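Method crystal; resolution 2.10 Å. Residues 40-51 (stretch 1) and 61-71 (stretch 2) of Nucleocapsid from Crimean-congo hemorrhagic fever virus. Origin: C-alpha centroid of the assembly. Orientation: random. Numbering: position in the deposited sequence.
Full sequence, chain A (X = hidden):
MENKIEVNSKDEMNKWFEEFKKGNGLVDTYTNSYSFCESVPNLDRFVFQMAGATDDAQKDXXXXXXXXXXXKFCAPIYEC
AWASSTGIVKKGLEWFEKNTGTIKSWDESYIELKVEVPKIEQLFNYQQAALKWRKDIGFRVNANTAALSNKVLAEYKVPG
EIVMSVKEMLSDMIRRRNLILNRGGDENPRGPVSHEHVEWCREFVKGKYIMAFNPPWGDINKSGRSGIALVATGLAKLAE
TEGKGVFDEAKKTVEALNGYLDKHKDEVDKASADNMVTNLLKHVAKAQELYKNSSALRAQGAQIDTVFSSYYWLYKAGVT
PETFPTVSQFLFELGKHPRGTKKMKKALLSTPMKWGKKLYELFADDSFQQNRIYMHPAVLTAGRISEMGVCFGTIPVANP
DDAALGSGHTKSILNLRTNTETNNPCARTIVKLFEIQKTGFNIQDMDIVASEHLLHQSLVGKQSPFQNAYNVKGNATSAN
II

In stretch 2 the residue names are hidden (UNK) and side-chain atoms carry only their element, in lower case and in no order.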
# COMPACT_ATOMS: atom_id res chain seq x y z
N VAL A 40 19.27 19.80 -2.26
CA VAL A 40 18.03 19.44 -2.93
C VAL A 40 18.32 19.26 -4.43
O VAL A 40 18.97 20.08 -5.02
CB VAL A 40 16.93 20.51 -2.68
CG1 VAL A 40 15.64 20.14 -3.43
CG2 VAL A 40 16.66 20.66 -1.20
N PRO A 41 17.84 18.15 -5.03
CA PRO A 41 18.13 17.96 -6.42
C PRO A 41 17.43 19.02 -7.29
O PRO A 41 16.30 19.41 -7.03
CB PRO A 41 17.58 16.56 -6.72
CG PRO A 41 17.17 15.98 -5.42
CD PRO A 41 16.93 17.10 -4.52
N ASN A 42 18.14 19.48 -8.30
CA ASN A 42 17.65 20.48 -9.21
C ASN A 42 17.35 19.76 -10.50
O ASN A 42 18.26 19.28 -11.18
CB ASN A 42 18.68 21.57 -9.43
CG ASN A 42 18.10 22.80 -10.15
OD1 ASN A 42 17.17 22.70 -10.95
ND2 ASN A 42 18.66 23.96 -9.86
N LEU A 43 16.06 19.69 -10.83
CA LEU A 43 15.61 18.95 -11.98
C LEU A 43 15.19 19.87 -13.13
O LEU A 43 14.69 19.40 -14.14
CB LEU A 43 14.47 18.02 -11.58
CG LEU A 43 14.64 17.10 -10.34
CD1 LEU A 43 13.42 16.19 -10.14
CD2 LEU A 43 15.89 16.25 -10.44
N ASP A 44 15.42 21.18 -12.98
CA ASP A 44 15.01 22.22 -13.95
C ASP A 44 15.37 21.85 -15.35
O ASP A 44 14.51 21.86 -16.23
CB ASP A 44 15.67 23.59 -13.63
CG ASP A 44 14.99 24.36 -12.49
OD1 ASP A 44 13.91 23.96 -12.05
OD2 ASP A 44 15.54 25.39 -12.02
N ARG A 45 16.63 21.52 -15.56
CA ARG A 45 17.12 21.25 -16.90
C ARG A 45 16.33 20.16 -17.62
O ARG A 45 16.27 20.17 -18.84
CB ARG A 45 18.61 20.90 -16.89
CG ARG A 45 18.94 19.45 -16.41
CD ARG A 45 20.47 19.37 -16.23
NE ARG A 45 20.94 18.06 -15.80
CZ ARG A 45 20.99 17.63 -14.55
NH1 ARG A 45 20.59 18.38 -13.52
NH2 ARG A 45 21.44 16.41 -14.30
N PHE A 46 15.73 19.23 -16.89
CA PHE A 46 15.00 18.14 -17.54
C PHE A 46 13.68 18.62 -18.18
O PHE A 46 13.13 17.92 -19.04
CB PHE A 46 14.74 16.98 -16.59
CG PHE A 46 16.01 16.33 -16.05
CD1 PHE A 46 16.73 15.43 -16.84
CD2 PHE A 46 16.46 16.60 -14.77
CE1 PHE A 46 17.91 14.84 -16.36
CE2 PHE A 46 17.62 16.01 -14.28
CZ PHE A 46 18.35 15.12 -15.08
N VAL A 47 13.16 19.78 -17.78
CA VAL A 47 11.96 20.29 -18.43
C VAL A 47 12.29 20.73 -19.89
O VAL A 47 11.55 20.41 -20.83
CB VAL A 47 11.28 21.42 -17.65
CG1 VAL A 47 10.16 22.07 -18.51
CG2 VAL A 47 10.74 20.91 -16.26
N PHE A 48 13.41 21.45 -20.03
CA PHE A 48 13.81 22.00 -21.31
C PHE A 48 14.24 20.89 -22.25
O PHE A 48 13.92 20.94 -23.41
CB PHE A 48 14.95 23.02 -21.16
CG PHE A 48 14.63 24.10 -20.20
CD1 PHE A 48 13.52 24.89 -20.40
CD2 PHE A 48 15.42 24.30 -19.06
CE1 PHE A 48 13.19 25.89 -19.50
CE2 PHE A 48 15.11 25.30 -18.15
CZ PHE A 48 13.99 26.10 -18.36
N GLN A 49 14.95 19.90 -21.72
CA GLN A 49 15.31 18.71 -22.49
C GLN A 49 14.05 18.02 -23.00
O GLN A 49 13.95 17.68 -24.20
CB GLN A 49 16.12 17.71 -21.67
CG GLN A 49 17.56 18.14 -21.28
CD GLN A 49 18.25 17.04 -20.48
OE1 GLN A 49 17.89 15.84 -20.57
NE2 GLN A 49 19.21 17.42 -19.68
N MET A 50 13.10 17.82 -22.09
CA MET A 50 11.84 17.17 -22.41
C MET A 50 11.14 17.91 -23.52
O MET A 50 10.74 17.30 -24.50
CB MET A 50 10.91 17.04 -21.18
CG MET A 50 9.77 16.11 -21.35
SD MET A 50 10.27 14.37 -21.75
CE MET A 50 10.45 13.71 -20.12
N ALA A 51 11.04 19.24 -23.38
CA ALA A 51 10.40 20.09 -24.36
C ALA A 51 11.08 20.07 -25.75
O ALA A 51 10.41 20.26 -26.77
CB ALA A 51 10.34 21.53 -23.81
N UNK A 61 13.96 8.30 -21.48
CA UNK A 61 15.30 8.47 -20.98
C UNK A 61 15.48 9.76 -20.14
O UNK A 61 16.11 9.74 -19.07
c UNK A 61 16.26 8.45 -22.18
o UNK A 61 17.59 8.76 -21.80
N UNK A 62 14.91 10.87 -20.64
CA UNK A 62 14.96 12.16 -19.91
C UNK A 62 14.24 12.01 -18.55
O UNK A 62 14.78 12.38 -17.48
c UNK A 62 14.24 14.57 -19.85
c UNK A 62 15.19 13.60 -21.98
c UNK A 62 14.40 14.26 -23.19
c UNK A 62 14.34 13.31 -20.72
N UNK A 63 13.05 11.44 -18.61
CA UNK A 63 12.25 11.25 -17.39
C UNK A 63 12.94 10.30 -16.41
O UNK A 63 12.92 10.54 -15.20
c UNK A 63 9.57 11.49 -15.63
c UNK A 63 9.40 8.88 -14.73
c UNK A 63 10.85 10.76 -17.67
c UNK A 63 10.14 10.47 -16.39
c UNK A 63 10.04 9.17 -15.92
c UNK A 63 8.84 9.89 -13.97
c UNK A 63 8.92 11.20 -14.40
o UNK A 63 8.20 9.54 -12.79
N UNK A 64 13.52 9.21 -16.94
CA UNK A 64 14.19 8.25 -16.08
C UNK A 64 15.43 8.89 -15.46
O UNK A 64 15.73 8.61 -14.33
c UNK A 64 14.53 6.93 -16.84
N UNK A 65 16.14 9.76 -16.18
CA UNK A 65 17.32 10.45 -15.62
C UNK A 65 16.93 11.43 -14.53
O UNK A 65 17.64 11.55 -13.52
o UNK A 65 18.64 10.45 -17.67
c UNK A 65 18.09 11.26 -16.68
N UNK A 66 15.83 12.15 -14.74
CA UNK A 66 15.30 13.06 -13.72
C UNK A 66 14.98 12.32 -12.42
O UNK A 66 15.30 12.77 -11.37
c UNK A 66 14.04 13.78 -14.22
N UNK A 67 14.36 11.17 -12.56
CA UNK A 67 13.91 10.37 -11.42
C UNK A 67 15.10 9.82 -10.61
O UNK A 67 15.12 9.84 -9.34
c UNK A 67 13.02 9.28 -11.97
c UNK A 67 11.48 9.11 -9.97
c UNK A 67 12.31 8.33 -11.02
c UNK A 67 11.46 7.38 -11.85
N UNK A 68 16.11 9.33 -11.33
CA UNK A 68 17.34 8.91 -10.66
C UNK A 68 18.04 10.09 -9.96
O UNK A 68 18.52 9.95 -8.82
c UNK A 68 18.27 8.24 -11.58
c UNK A 68 19.66 8.14 -10.93
c UNK A 68 17.66 6.91 -11.92
N UNK A 69 18.07 11.23 -10.63
CA UNK A 69 18.67 12.42 -10.07
C UNK A 69 17.92 12.88 -8.82
O UNK A 69 18.52 13.20 -7.81
c UNK A 69 19.28 14.84 -10.51
c UNK A 69 18.71 13.53 -11.10
c UNK A 69 20.31 15.47 -11.34
o UNK A 69 20.74 14.82 -12.35
o UNK A 69 20.71 16.62 -11.01
N UNK A 70 16.59 12.87 -8.91
CA UNK A 70 15.75 13.13 -7.79
C UNK A 70 16.05 12.22 -6.56
O UNK A 70 15.86 12.65 -5.43
c UNK A 70 14.30 12.97 -8.20
N UNK A 71 16.49 10.98 -6.78
CA UNK A 71 16.53 10.01 -5.74
C UNK A 71 17.90 9.43 -5.39
O UNK A 71 18.02 8.74 -4.40
c UNK A 71 14.24 9.22 -6.33
o UNK A 71 16.07 8.30 -7.35
c UNK A 71 15.63 8.81 -6.12
O HOH W 1 20.24 17.67 -8.63

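Position 61 carries one carbon and then one oxygen, and its side chain makes no contact with stretch 1. A two-atom C–O side chain is serine: Ser61.

Position 62 has four carbons, forked at the first, with one arm two carbons long; the one-carbon arm lies near Phe46 O and Met50 CE, and the end of the longer arm near Gln49 O. This branching defines isoleucine. In Ile62, CG2 lies 3.6 Å from Phe46 O and 3.9 Å from Met50 CE, while CD1 lies 3.6 Å from Gln49 O; with CA-to-CB directed toward stretch 1, it has the largest covered area of the contact.

Position 63 shows one carbon followed by a six-carbon ring bearing an oxygen. Its CA-to-CB bond points away, yet the CB of position 63 is still 3.9 Å from Met50 CE. This is Tyr63.

Position 64 has a single carbon, out of reach of stretch 1: Ala64.

Position 65 again has one carbon and one oxygen, and its CB approaches Phe46 CE1 to 3.6 Å, so it is Ser65. Its OG donates a hydrogen bond to Ser61 O (3.0 Å), one turn back.

Position 66 has one carbon, placed 3.7 Å from Phe46 CG. It is Ala66, and its CB stands 3.9 Å from the centroid of the Phe46 ring, 22° off the normal, a CH-pi contact over the face.

Position 67 has four carbons forked at the second, hence Leu67; its CA-to-CB bond points away from stretch 1.

Position 68 has one carbon carrying two more, hence Val68, which makes no contact with stretch 1.

Position 69 has three carbons, the third carrying two oxygens, one of them 2.6 Å from Arg45 NH2. The chain length and carboxylate identify Glu69. Arg45 NH2 donates to Glu69 OE1 (2.6 Å, 139°) and Arg45 NH1 to Glu69 OE2 (3.1 Å, 159°), a two-pronged salt bridge. Water 1 donates to Glu69 OE2 (2.6 Å) and accepts from Asn42 N (2.8 Å).

Position 70 has one carbon, 3.9 Å from Leu43 CD1: Ala70, whose backbone O lies 3.6 Å from Pro41 CG.

Position 71 has one carbon carrying an oxygen and a carbon, hence Thr71; its CA-to-CB bond points away from stretch 1, and OG1 donates to Leu67 O (2.7 Å).

The helices run antiparallel (173°), their axes approaching to 9.8 Å. Phe46 is the knob, seated among Ile62, Ser65, Ala66 and Glu69, with Glu69 OE1 at its ring edge. Met50 packs against Ile62 and Tyr63, whereas Leu43 and Pro41 extend the contact to Ala70. The salt bridge and water add polar links beside this apolar packing. The two stretches bury 598 Å² between them, both sides summed.

Stretch 2 61-71: SIYASALVEAT
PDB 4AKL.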